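PDB 6T3E: DELTA1-pyrroline-2-carboxylate reductase, which catalyses the NAD(P)H-dependent reduction of delta1-pyrroline-2-carboxylate to L-proline and belongs to the ornithine cyclodeaminase/mu-crystallin family. Local coordinates for residues 139-148 with 237-245; 171-182 with 202-213. All coordinates share one frame; numbering follows the deposited sequence.

Contact 1. Residues 139-148 with 237-245. With NAI (1,4-dihydronicotinamide adenine dinucleotide), chain F.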
loop_
_atom_site.group_PDB
_atom_site.type_symbol
_atom_site.label_atom_id
_atom_site.label_comp_id
_atom_site.label_asym_id
_atom_site.label_seq_id
_atom_site.Cartn_x
_atom_site.Cartn_y
_atom_site.Cartn_z
ATOM N N SER B 139 -6.410 -7.770 -20.884
ATOM C CA SER B 139 -6.375 -7.584 -22.328
ATOM C C SER B 139 -7.283 -8.579 -23.034
ATOM O O SER B 139 -7.744 -8.310 -24.150
ATOM C CB SER B 139 -4.936 -7.685 -22.853
ATOM O OG SER B 139 -4.054 -6.833 -22.126
ATOM N N GLY B 140 -7.537 -9.737 -22.415
ATOM C CA GLY B 140 -8.447 -10.694 -23.025
ATOM C C GLY B 140 -9.870 -10.170 -23.134
ATOM O O GLY B 140 -10.508 -10.296 -24.183
ATOM N N VAL B 141 -10.377 -9.541 -22.068
ATOM C CA VAL B 141 -11.729 -8.990 -22.142
ATOM C C VAL B 141 -11.767 -7.830 -23.129
ATOM O O VAL B 141 -12.719 -7.698 -23.902
ATOM C CB VAL B 141 -12.272 -8.595 -20.749
ATOM C CG1 VAL B 141 -12.147 -9.755 -19.774
ATOM C CG2 VAL B 141 -11.586 -7.370 -20.197
ATOM N N ALA B 142 -10.730 -6.985 -23.140
ATOM C CA ALA B 142 -10.731 -5.878 -24.092
ATOM C C ALA B 142 -10.653 -6.391 -25.520
ATOM O O ALA B 142 -11.306 -5.846 -26.415
ATOM C CB ALA B 142 -9.585 -4.913 -23.804
ATOM N N THR B 143 -9.875 -7.452 -25.747
ATOM C CA THR B 143 -9.780 -8.041 -27.082
ATOM C C THR B 143 -11.141 -8.527 -27.580
ATOM O O THR B 143 -11.451 -8.405 -28.769
ATOM C CB THR B 143 -8.750 -9.178 -27.065
ATOM O OG1 THR B 143 -7.472 -8.652 -26.686
ATOM C CG2 THR B 143 -8.641 -9.873 -28.426
ATOM N N LYS B 144 -11.978 -9.061 -26.682
ATOM C CA LYS B 144 -13.305 -9.537 -27.080
ATOM C C LYS B 144 -14.148 -8.433 -27.708
ATOM O O LYS B 144 -14.908 -8.680 -28.651
ATOM C CB LYS B 144 -14.039 -10.117 -25.876
ATOM C CG LYS B 144 -14.203 -11.615 -25.917
ATOM C CD LYS B 144 -15.195 -12.084 -24.864
ATOM C CE LYS B 144 -14.735 -11.690 -23.469
ATOM N NZ LYS B 144 -15.703 -12.149 -22.432
ATOM N N TYR B 145 -14.070 -7.222 -27.164
ATOM C CA TYR B 145 -14.896 -6.120 -27.633
ATOM C C TYR B 145 -14.258 -5.301 -28.742
ATOM O O TYR B 145 -14.986 -4.638 -29.489
ATOM C CB TYR B 145 -15.228 -5.175 -26.474
ATOM C CG TYR B 145 -16.062 -5.802 -25.395
ATOM C CD1 TYR B 145 -17.432 -5.589 -25.344
ATOM C CD2 TYR B 145 -15.484 -6.608 -24.425
ATOM C CE1 TYR B 145 -18.200 -6.164 -24.364
ATOM C CE2 TYR B 145 -16.242 -7.190 -23.438
ATOM C CZ TYR B 145 -17.602 -6.965 -23.410
ATOM O OH TYR B 145 -18.361 -7.542 -22.419
ATOM N N LEU B 146 -12.923 -5.327 -28.868
ATOM C CA LEU B 146 -12.207 -4.404 -29.744
ATOM C C LEU B 146 -11.548 -5.047 -30.952
ATOM O O LEU B 146 -11.211 -4.330 -31.896
ATOM C CB LEU B 146 -11.114 -3.653 -28.964
ATOM C CG LEU B 146 -11.540 -2.743 -27.818
ATOM C CD1 LEU B 146 -10.337 -2.117 -27.147
ATOM C CD2 LEU B 146 -12.492 -1.683 -28.329
ATOM N N ALA B 147 -11.357 -6.360 -30.959
ATOM C CA ALA B 147 -10.636 -7.019 -32.035
ATOM C C ALA B 147 -11.612 -7.601 -33.045
ATOM O O ALA B 147 -12.736 -7.983 -32.702
ATOM C CB ALA B 147 -9.724 -8.126 -31.495
ATOM N N ARG B 148 -11.175 -7.647 -34.303
ATOM C CA ARG B 148 -11.976 -8.287 -35.332
ATOM C C ARG B 148 -12.198 -9.745 -34.960
ATOM O O ARG B 148 -11.277 -10.426 -34.500
ATOM C CB ARG B 148 -11.281 -8.187 -36.689
ATOM C CG ARG B 148 -11.550 -6.899 -37.462
ATOM C CD ARG B 148 -10.913 -6.939 -38.867
ATOM N NE ARG B 148 -9.447 -6.836 -38.870
ATOM C CZ ARG B 148 -8.613 -7.830 -39.179
ATOM N NH1 ARG B 148 -7.294 -7.629 -39.165
ATOM N NH2 ARG B 148 -9.096 -9.022 -39.507
ATOM N N ARG B 237 -1.643 -1.371 -40.480
ATOM C CA ARG B 237 -2.713 -1.304 -41.460
ATOM C C ARG B 237 -4.061 -1.303 -40.745
ATOM O O ARG B 237 -4.155 -1.558 -39.546
ATOM C CB ARG B 237 -2.621 -2.462 -42.457
ATOM C CG ARG B 237 -2.481 -3.829 -41.837
ATOM C CD ARG B 237 -2.543 -4.909 -42.909
ATOM N NE ARG B 237 -2.489 -6.253 -42.339
ATOM C CZ ARG B 237 -3.490 -6.836 -41.683
ATOM N NH1 ARG B 237 -4.639 -6.195 -41.501
ATOM N NH2 ARG B 237 -3.341 -8.066 -41.205
ATOM N N GLU B 238 -5.111 -0.983 -41.491
ATOM C CA GLU B 238 -6.427 -0.890 -40.888
ATOM C C GLU B 238 -6.898 -2.251 -40.380
ATOM O O GLU B 238 -6.414 -3.313 -40.789
ATOM C CB GLU B 238 -7.439 -0.313 -41.875
ATOM C CG GLU B 238 -7.191 -0.661 -43.319
ATOM C CD GLU B 238 -8.189 0.018 -44.242
ATOM O OE1 GLU B 238 -9.056 -0.689 -44.805
ATOM O OE2 GLU B 238 -8.113 1.258 -44.396
ATOM N N GLY B 239 -7.846 -2.196 -39.453
ATOM C CA GLY B 239 -8.467 -3.381 -38.915
ATOM C C GLY B 239 -7.672 -4.130 -37.876
ATOM O O GLY B 239 -8.117 -5.197 -37.439
ATOM N N THR B 240 -6.527 -3.616 -37.454
ATOM C CA THR B 240 -5.721 -4.293 -36.453
ATOM C C THR B 240 -6.049 -3.750 -35.070
ATOM O O THR B 240 -6.320 -2.556 -34.905
ATOM C CB THR B 240 -4.228 -4.152 -36.738
ATOM O OG1 THR B 240 -3.751 -2.921 -36.183
ATOM C CG2 THR B 240 -3.951 -4.202 -38.237
ATOM N N HIS B 241 -6.025 -4.643 -34.081
ATOM C CA HIS B 241 -6.242 -4.312 -32.681
ATOM C C HIS B 241 -4.930 -4.454 -31.927
ATOM O O HIS B 241 -4.178 -5.407 -32.156
ATOM C CB HIS B 241 -7.299 -5.222 -32.043
ATOM C CG HIS B 241 -7.318 -5.156 -30.544
ATOM N ND1 HIS B 241 -7.816 -4.072 -29.852
ATOM C CD2 HIS B 241 -6.882 -6.030 -29.608
ATOM C CE1 HIS B 241 -7.695 -4.283 -28.554
ATOM N NE2 HIS B 241 -7.135 -5.467 -28.379
ATOM N N ILE B 242 -4.638 -3.487 -31.057
ATOM C CA ILE B 242 -3.369 -3.416 -30.339
ATOM C C ILE B 242 -3.636 -3.498 -28.846
ATOM O O ILE B 242 -4.468 -2.752 -28.318
ATOM C CB ILE B 242 -2.592 -2.121 -30.652
ATOM C CG1 ILE B 242 -2.726 -1.745 -32.126
ATOM C CG2 ILE B 242 -1.129 -2.269 -30.263
ATOM C CD1 ILE B 242 -2.063 -2.722 -33.051
ATOM N N ASN B 243 -2.903 -4.372 -28.167
ATOM C CA ASN B 243 -2.853 -4.413 -26.712
ATOM C C ASN B 243 -1.446 -4.023 -26.279
ATOM O O ASN B 243 -0.471 -4.695 -26.638
ATOM C CB ASN B 243 -3.227 -5.798 -26.179
ATOM C CG ASN B 243 -4.663 -6.177 -26.499
ATOM O OD1 ASN B 243 -5.599 -5.463 -26.145
ATOM N ND2 ASN B 243 -4.842 -7.308 -27.160
ATOM N N SER B 244 -1.342 -2.921 -25.543
ATOM C CA SER B 244 -0.064 -2.397 -25.078
ATOM C C SER B 244 -0.082 -2.344 -23.557
ATOM O O SER B 244 -0.906 -1.636 -22.965
ATOM C CB SER B 244 0.204 -1.012 -25.677
ATOM O OG SER B 244 1.416 -0.463 -25.194
ATOM N N VAL B 245 0.798 -3.117 -22.922
ATOM C CA VAL B 245 0.817 -3.212 -21.470
ATOM C C VAL B 245 2.134 -2.744 -20.875
ATOM O O VAL B 245 2.256 -2.666 -19.639
ATOM C CB VAL B 245 0.480 -4.642 -20.995
ATOM C CG1 VAL B 245 -0.681 -5.192 -21.808
ATOM C CG2 VAL B 245 1.686 -5.546 -21.110
HETATM P PA NAI F . 10.267 -9.028 -19.058
HETATM O O1A NAI F . 11.588 -8.369 -18.755
HETATM O O2A NAI F . 10.254 -10.438 -18.501
HETATM O O5B NAI F . 9.907 -9.012 -20.664
HETATM C C5B NAI F . 10.165 -7.772 -21.311
HETATM C C4B NAI F . 10.551 -8.058 -22.828
HETATM O O4B NAI F . 10.608 -6.953 -23.494
HETATM C C3B NAI F . 11.971 -8.667 -22.884
HETATM O O3B NAI F . 11.903 -9.877 -23.491
HETATM C C2B NAI F . 12.783 -7.634 -23.693
HETATM O O2B NAI F . 13.894 -8.310 -24.464
HETATM C C1B NAI F . 11.883 -7.119 -24.481
HETATM N N9A NAI F . 12.274 -5.837 -25.001
HETATM C C8A NAI F . 12.716 -4.841 -24.229
HETATM N N7A NAI F . 12.988 -3.810 -25.022
HETATM C C5A NAI F . 12.710 -4.167 -26.287
HETATM C C6A NAI F . 12.816 -3.466 -27.464
HETATM N N6A NAI F . 13.262 -2.119 -27.765
HETATM N N1A NAI F . 12.476 -4.040 -28.616
HETATM C C2A NAI F . 12.013 -5.314 -28.611
HETATM N N3A NAI F . 11.905 -6.004 -27.449
HETATM C C4A NAI F . 12.266 -5.413 -26.281
HETATM O O3 NAI F . 9.115 -8.089 -18.309
HETATM P PN NAI F . 7.479 -8.389 -18.414
HETATM O O1N NAI F . 7.112 -9.017 -17.084
HETATM O O2N NAI F . 7.157 -9.267 -19.590
HETATM O O5D NAI F . 6.697 -6.977 -18.595
HETATM C C5D NAI F . 6.553 -6.491 -19.879
HETATM C C4D NAI F . 5.998 -5.045 -19.791
HETATM O O4D NAI F . 4.763 -5.024 -19.329
HETATM C C3D NAI F . 6.831 -4.226 -18.794
HETATM O O3D NAI F . 7.015 -2.955 -19.303
HETATM C C2D NAI F . 5.955 -4.131 -17.537
HETATM O O2D NAI F . 6.374 -2.894 -16.742
HETATM C C1D NAI F . 4.752 -4.050 -18.041
HETATM N N1N NAI F . 3.751 -4.551 -17.084
HETATM C C2N NAI F . 2.474 -3.881 -16.921
HETATM C C3N NAI F . 1.272 -4.650 -16.303
HETATM C C7N NAI F . -0.134 -4.172 -16.758
HETATM O O7N NAI F . -0.187 -3.325 -17.571
HETATM N N7N NAI F . -1.357 -4.773 -16.181
HETATM C C4N NAI F . 1.427 -6.091 -15.862
HETATM C C5N NAI F . 2.882 -6.493 -15.586
HETATM C C6N NAI F . 4.022 -5.729 -16.282
#

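Contact 2. Residues 171-182 with 202-213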
loop_
_atom_site.group_PDB
_atom_site.type_symbol
_atom_site.label_atom_id
_atom_site.label_comp_id
_atom_site.label_asym_id
_atom_site.label_seq_id
_atom_site.Cartn_x
_atom_site.Cartn_y
_atom_site.Cartn_z
ATOM N N CYS B 171 -5.741 -16.018 -27.395
ATOM C CA CYS B 171 -6.164 -17.291 -27.976
ATOM C C CYS B 171 -7.469 -17.795 -27.358
ATOM O O CYS B 171 -8.216 -18.543 -28.004
ATOM C CB CYS B 171 -5.068 -18.343 -27.789
ATOM S SG CYS B 171 -3.472 -18.028 -28.594
ATOM N N GLU B 172 -7.743 -17.441 -26.100
ATOM C CA GLU B 172 -8.997 -17.859 -25.479
ATOM C C GLU B 172 -10.185 -17.093 -26.040
ATOM O O GLU B 172 -11.323 -17.551 -25.913
ATOM C CB GLU B 172 -8.930 -17.689 -23.957
ATOM C CG GLU B 172 -8.088 -18.749 -23.242
ATOM C CD GLU B 172 -8.824 -20.076 -23.080
ATOM O OE1 GLU B 172 -10.068 -20.082 -23.218
ATOM O OE2 GLU B 172 -8.159 -21.106 -22.811
ATOM N N VAL B 173 -9.932 -15.966 -26.692
ATOM C CA VAL B 173 -10.979 -15.057 -27.123
ATOM C C VAL B 173 -11.145 -15.021 -28.643
ATOM O O VAL B 173 -12.232 -14.664 -29.122
ATOM C CB VAL B 173 -10.697 -13.645 -26.556
ATOM C CG1 VAL B 173 -11.273 -12.530 -27.405
ATOM C CG2 VAL B 173 -11.178 -13.550 -25.109
ATOM N N ARG B 174 -10.136 -15.430 -29.412
ATOM C CA ARG B 174 -10.183 -15.414 -30.868
ATOM C C ARG B 174 -9.668 -16.740 -31.422
ATOM O O ARG B 174 -9.051 -17.535 -30.711
ATOM C CB ARG B 174 -9.369 -14.238 -31.420
ATOM C CG ARG B 174 -9.972 -12.876 -31.096
ATOM C CD ARG B 174 -11.252 -12.646 -31.881
ATOM N NE ARG B 174 -11.796 -11.303 -31.683
ATOM C CZ ARG B 174 -12.857 -11.025 -30.924
ATOM N NH1 ARG B 174 -13.491 -12.002 -30.285
ATOM N NH2 ARG B 174 -13.286 -9.770 -30.802
ATOM N N ASN B 175 -9.988 -17.013 -32.688
ATOM C CA ASN B 175 -9.533 -18.244 -33.346
ATOM C C ASN B 175 -8.179 -17.991 -34.017
ATOM O O ASN B 175 -8.017 -18.083 -35.234
ATOM C CB ASN B 175 -10.574 -18.741 -34.347
ATOM C CG ASN B 175 -11.716 -19.523 -33.682
ATOM O OD1 ASN B 175 -11.483 -20.452 -32.902
ATOM N ND2 ASN B 175 -12.954 -19.137 -33.987
ATOM N N ILE B 176 -7.183 -17.701 -33.175
ATOM C CA ILE B 176 -5.844 -17.387 -33.657
ATOM C C ILE B 176 -5.234 -18.623 -34.306
ATOM O O ILE B 176 -5.336 -19.738 -33.782
ATOM C CB ILE B 176 -4.984 -16.868 -32.492
ATOM C CG1 ILE B 176 -5.713 -15.737 -31.771
ATOM C CG2 ILE B 176 -3.642 -16.356 -32.983
ATOM C CD1 ILE B 176 -5.787 -14.455 -32.568
ATOM N N GLU B 177 -4.592 -18.433 -35.452
ATOM C CA GLU B 177 -3.968 -19.532 -36.179
ATOM C C GLU B 177 -2.448 -19.492 -36.157
ATOM O O GLU B 177 -1.812 -20.544 -36.047
ATOM C CB GLU B 177 -4.437 -19.525 -37.638
ATOM C CG GLU B 177 -5.572 -20.469 -37.941
ATOM C CD GLU B 177 -6.339 -20.053 -39.176
ATOM O OE1 GLU B 177 -5.686 -19.653 -40.164
ATOM O OE2 GLU B 177 -7.588 -20.127 -39.160
ATOM N N LYS B 178 -1.848 -18.305 -36.232
ATOM C CA LYS B 178 -0.403 -18.185 -36.341
ATOM C C LYS B 178 0.050 -16.914 -35.635
ATOM O O LYS B 178 -0.644 -15.893 -35.659
ATOM C CB LYS B 178 0.012 -18.196 -37.823
ATOM C CG LYS B 178 1.405 -17.724 -38.151
ATOM C CD LYS B 178 1.416 -17.095 -39.539
ATOM C CE LYS B 178 2.808 -16.627 -39.921
ATOM N NZ LYS B 178 2.904 -16.092 -41.315
ATOM N N ALA B 179 1.233 -16.981 -35.022
ATOM C CA ALA B 179 1.775 -15.865 -34.261
ATOM C C ALA B 179 3.195 -15.547 -34.714
ATOM O O ALA B 179 3.960 -16.441 -35.087
ATOM C CB ALA B 179 1.741 -16.147 -32.747
ATOM N N LEU B 180 3.530 -14.254 -34.687
ATOM C CA LEU B 180 4.856 -13.739 -35.025
ATOM C C LEU B 180 5.427 -12.984 -33.835
ATOM O O LEU B 180 4.757 -12.120 -33.259
ATOM C CB LEU B 180 4.798 -12.802 -36.236
ATOM C CG LEU B 180 4.090 -13.350 -37.474
ATOM C CD1 LEU B 180 3.925 -12.273 -38.535
ATOM C CD2 LEU B 180 4.857 -14.558 -38.005
ATOM N N VAL B 181 6.661 -13.303 -33.468
ATOM C CA VAL B 181 7.255 -12.772 -32.251
ATOM C C VAL B 181 8.585 -12.111 -32.603
ATOM O O VAL B 181 9.402 -12.687 -33.332
ATOM C CB VAL B 181 7.394 -13.868 -31.173
ATOM C CG1 VAL B 181 8.188 -15.058 -31.681
ATOM C CG2 VAL B 181 7.967 -13.305 -29.880
ATOM N N TYR B 182 8.768 -10.875 -32.134
ATOM C CA TYR B 182 10.016 -10.150 -32.300
ATOM C C TYR B 182 10.503 -9.673 -30.945
ATOM O O TYR B 182 9.718 -9.154 -30.147
ATOM C CB TYR B 182 9.838 -8.958 -33.240
ATOM C CG TYR B 182 10.959 -7.959 -33.116
ATOM C CD1 TYR B 182 12.225 -8.240 -33.620
ATOM C CD2 TYR B 182 10.762 -6.744 -32.473
ATOM C CE1 TYR B 182 13.255 -7.330 -33.496
ATOM C CE2 TYR B 182 11.786 -5.828 -32.350
ATOM C CZ TYR B 182 13.026 -6.125 -32.859
ATOM O OH TYR B 182 14.035 -5.212 -32.718
ATOM N N ILE B 202 -0.510 -23.779 -31.471
ATOM C CA ILE B 202 -0.541 -22.943 -32.660
ATOM C C ILE B 202 0.890 -22.768 -33.134
ATOM O O ILE B 202 1.846 -22.915 -32.368
ATOM C CB ILE B 202 -1.183 -21.557 -32.424
ATOM C CG1 ILE B 202 -0.388 -20.770 -31.375
ATOM C CG2 ILE B 202 -2.656 -21.686 -32.044
ATOM C CD1 ILE B 202 -0.570 -19.261 -31.451
ATOM N N GLU B 203 1.025 -22.445 -34.419
ATOM C CA GLU B 203 2.334 -22.206 -35.010
ATOM C C GLU B 203 2.836 -20.812 -34.633
ATOM O O GLU B 203 2.119 -19.816 -34.785
ATOM C CB GLU B 203 2.271 -22.362 -36.531
ATOM C CG GLU B 203 3.595 -22.098 -37.222
ATOM C CD GLU B 203 3.465 -21.999 -38.728
ATOM O OE1 GLU B 203 2.546 -22.635 -39.291
ATOM O OE2 GLU B 203 4.285 -21.281 -39.345
ATOM N N ILE B 204 4.059 -20.740 -34.117
ATOM C CA ILE B 204 4.664 -19.462 -33.759
ATOM C C ILE B 204 6.053 -19.382 -34.381
ATOM O O ILE B 204 6.899 -20.256 -34.155
ATOM C CB ILE B 204 4.723 -19.254 -32.237
ATOM C CG1 ILE B 204 3.302 -19.298 -31.662
ATOM C CG2 ILE B 204 5.394 -17.927 -31.923
ATOM C CD1 ILE B 204 3.217 -19.598 -30.173
ATOM N N LYS B 205 6.286 -18.337 -35.158
ATOM C CA LYS B 205 7.533 -18.146 -35.871
ATOM C C LYS B 205 8.147 -16.840 -35.412
ATOM O O LYS B 205 7.453 -15.827 -35.273
ATOM C CB LYS B 205 7.318 -18.116 -37.386
ATOM C CG LYS B 205 7.231 -19.491 -38.033
ATOM C CD LYS B 205 8.582 -19.913 -38.582
ATOM C CE LYS B 205 8.799 -21.414 -38.485
ATOM N NZ LYS B 205 10.167 -21.780 -38.960
ATOM N N THR B 206 9.439 -16.881 -35.150
ATOM C CA THR B 206 10.151 -15.671 -34.790
ATOM C C THR B 206 10.422 -14.884 -36.061
ATOM O O THR B 206 10.874 -15.452 -37.058
ATOM C CB THR B 206 11.463 -16.007 -34.086
ATOM O OG1 THR B 206 12.338 -16.654 -35.019
ATOM C CG2 THR B 206 11.215 -16.940 -32.913
ATOM N N VAL B 207 10.135 -13.584 -36.028
ATOM C CA VAL B 207 10.488 -12.675 -37.114
ATOM C C VAL B 207 11.612 -11.757 -36.602
ATOM O O VAL B 207 11.872 -11.671 -35.399
ATOM C CB VAL B 207 9.272 -11.859 -37.626
ATOM C CG1 VAL B 207 8.154 -12.765 -38.065
ATOM C CG2 VAL B 207 8.790 -10.873 -36.564
ATOM N N GLU B 208 12.266 -11.039 -37.529
ATOM C CA GLU B 208 13.528 -10.352 -37.249
ATOM C C GLU B 208 13.407 -8.840 -37.430
ATOM O O GLU B 208 14.408 -8.156 -37.685
ATOM C CB GLU B 208 14.633 -10.934 -38.150
ATOM C CG GLU B 208 16.048 -10.844 -37.599
ATOM C CD GLU B 208 16.156 -11.468 -36.221
ATOM O OE1 GLU B 208 15.781 -12.666 -36.037
ATOM O OE2 GLU B 208 16.646 -10.747 -35.333
ATOM N N SER B 209 12.211 -8.296 -37.236
ATOM C CA SER B 209 12.033 -6.854 -37.100
ATOM C C SER B 209 10.655 -6.577 -36.508
ATOM O O SER B 209 9.691 -7.304 -36.772
ATOM C CB SER B 209 12.169 -6.092 -38.430
ATOM O OG SER B 209 11.242 -6.559 -39.383
ATOM N N ALA B 210 10.571 -5.507 -35.705
ATOM C CA ALA B 210 9.273 -5.071 -35.195
ATOM C C ALA B 210 8.342 -4.656 -36.327
ATOM O O ALA B 210 7.122 -4.843 -36.223
ATOM C CB ALA B 210 9.454 -3.916 -34.204
ATOM N N ARG B 211 8.903 -4.136 -37.429
ATOM C CA ARG B 211 8.086 -3.729 -38.568
ATOM C C ARG B 211 7.279 -4.900 -39.109
ATOM O O ARG B 211 6.065 -4.787 -39.331
ATOM C CB ARG B 211 8.980 -3.159 -39.670
ATOM C CG ARG B 211 8.240 -2.676 -40.908
ATOM C CD ARG B 211 8.939 -1.470 -41.544
ATOM N NE ARG B 211 8.086 -0.779 -42.511
ATOM C CZ ARG B 211 8.516 -0.191 -43.622
ATOM N NH1 ARG B 211 9.804 -0.189 -43.930
ATOM N NH2 ARG B 211 7.649 0.409 -44.426
ATOM N N GLU B 212 7.927 -6.047 -39.295
ATOM C CA GLU B 212 7.254 -7.201 -39.881
ATOM C C GLU B 212 6.147 -7.725 -38.975
ATOM O O GLU B 212 5.056 -8.056 -39.451
ATOM C CB GLU B 212 8.271 -8.307 -40.180
ATOM C CG GLU B 212 7.664 -9.526 -40.837
ATOM C CD GLU B 212 8.698 -10.571 -41.157
ATOM O OE1 GLU B 212 8.317 -11.726 -41.452
ATOM O OE2 GLU B 212 9.900 -10.228 -41.101
ATOM N N ALA B 213 6.410 -7.825 -37.671
ATOM C CA ALA B 213 5.382 -8.302 -36.754
ATOM C C ALA B 213 4.185 -7.364 -36.738
ATOM O O ALA B 213 3.041 -7.813 -36.636
ATOM C CB ALA B 213 5.956 -8.457 -35.347
#

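Contact 1. Residues 139-148 with 237-245
Asn243 and His241 project from strand 241-244 of the parallel, Rossmann-type sheet onto helix 139-146, which runs nearly antiparallel to it (163°). Asn243 ND2 donates to Thr143 OG1 at 3.0 Å, the side chains meeting at about a right angle, while Asn243 OD1 accepts a bent bond from His241 NE2, 2.7 Å away and above the amide carbonyl plane. Threonine suits this buried spot because its hydroxyl also donates to Ser139 O: with OG1 anti to its own carbonyl carbon (chi1 -60°), it reaches that oxygen from the face opposite Thr143 N. Leu146 CB lies 3.4 Å from His241 ND1, and small Ala147 lets its CB come 3.8 Å from His241 CB. A leucine in place of His241 would probably leave Asn243 OD1 without its donor and its amide freer to turn. Phe318 of strand 316-319 also touches His241 and Asn243. At the loop end, Gly239 takes the positive-phi place of a type II turn; its O accepts from Arg148 NE at 2.6 Å, the donor tilted from the carbonyl plane. Asp218 pairs with Arg148 and Arg237. Past the strand's C-terminal end lies the nicotinamide half of NADH: Val245 O stands 3.0 Å from its C2N.

Contact 2. Residues 171-182 with 202-213
Tyr182 lays one face of its ring on the peptide joining Ser209 to Ala210, with Ala210 N 3.4 Å above the ring centre and Ser209 C nearer the rim. Its CG is anti to the backbone N (chi1 163°), which swings the ring out beyond the strand and over the start of helix 210-213. There Ala210 CB is 3.5 Å from Tyr182 CE2, alanine's single methyl fitting against the ring, and Val207 O meets the ring's edge. Ser209 stands at the N-cap, its OG accepting a weak bond from Glu212 N.

Leu180 and Val207 cross at about a right angle, CD2 of the leucine 3.8 Å from CG1 of the valine, and so fill the side of the sheet from which Lys178, Glu203 and Lys205 also project. The longer polar chains suit that side's margin, where Glu203 and Lys205 are exposed. On the other side Ala179 CB sits 3.7 Å from Ile204 CG1, and Val181 CG1 touches both Ile204 CG2 and Thr206 CG2. Here the small alanine leaves room for its branched neighbours, and Leu167 of helix 161-173 and Ala193 of helix 186-200 cover the layer. Ile202 extends it, its CD1 packing against Cys171 SG and Ala179 CB.

The backbones fix this order. Ala179 N binds Glu203 O and Lys205 N binds Ala179 O, each at 3.0 Å, then Val181 N binds Lys205 O and Val207 N binds Val181 O: the ladder of a parallel pair.

Strands 178-182 and 203-206, joined by helix 186-200, form a beta-alpha-beta unit of the Rossmann-type domain. Tyr182 ends the first strand at the dinucleotide pocket, its CE2 3.8 Å from C2A of the NADH adenine, just before Asp183, which hydrogen-bonds to the cofactor.

Both contacts belong to the same parallel sheet, but at different depths. Contact 1 is buried and joins an inner strand to helix 128-146, so its central polar groups, on Thr143, His241 and Asn243, are linked to one another, and the arginines at its edge pair with Asp218; contact 2 includes strand 203-206, outermost within this chain, and relies on backbone bonding and apolar packing with charged residues at its exposed edge. The two meet directly at Arg174, in segment 171-182: its NH2 binds Ala147 O and Lys144 O at the end of the helix of contact 1. Each also reaches NADH at a different end, Val245 near the nicotinamide and Tyr182 at the adenine.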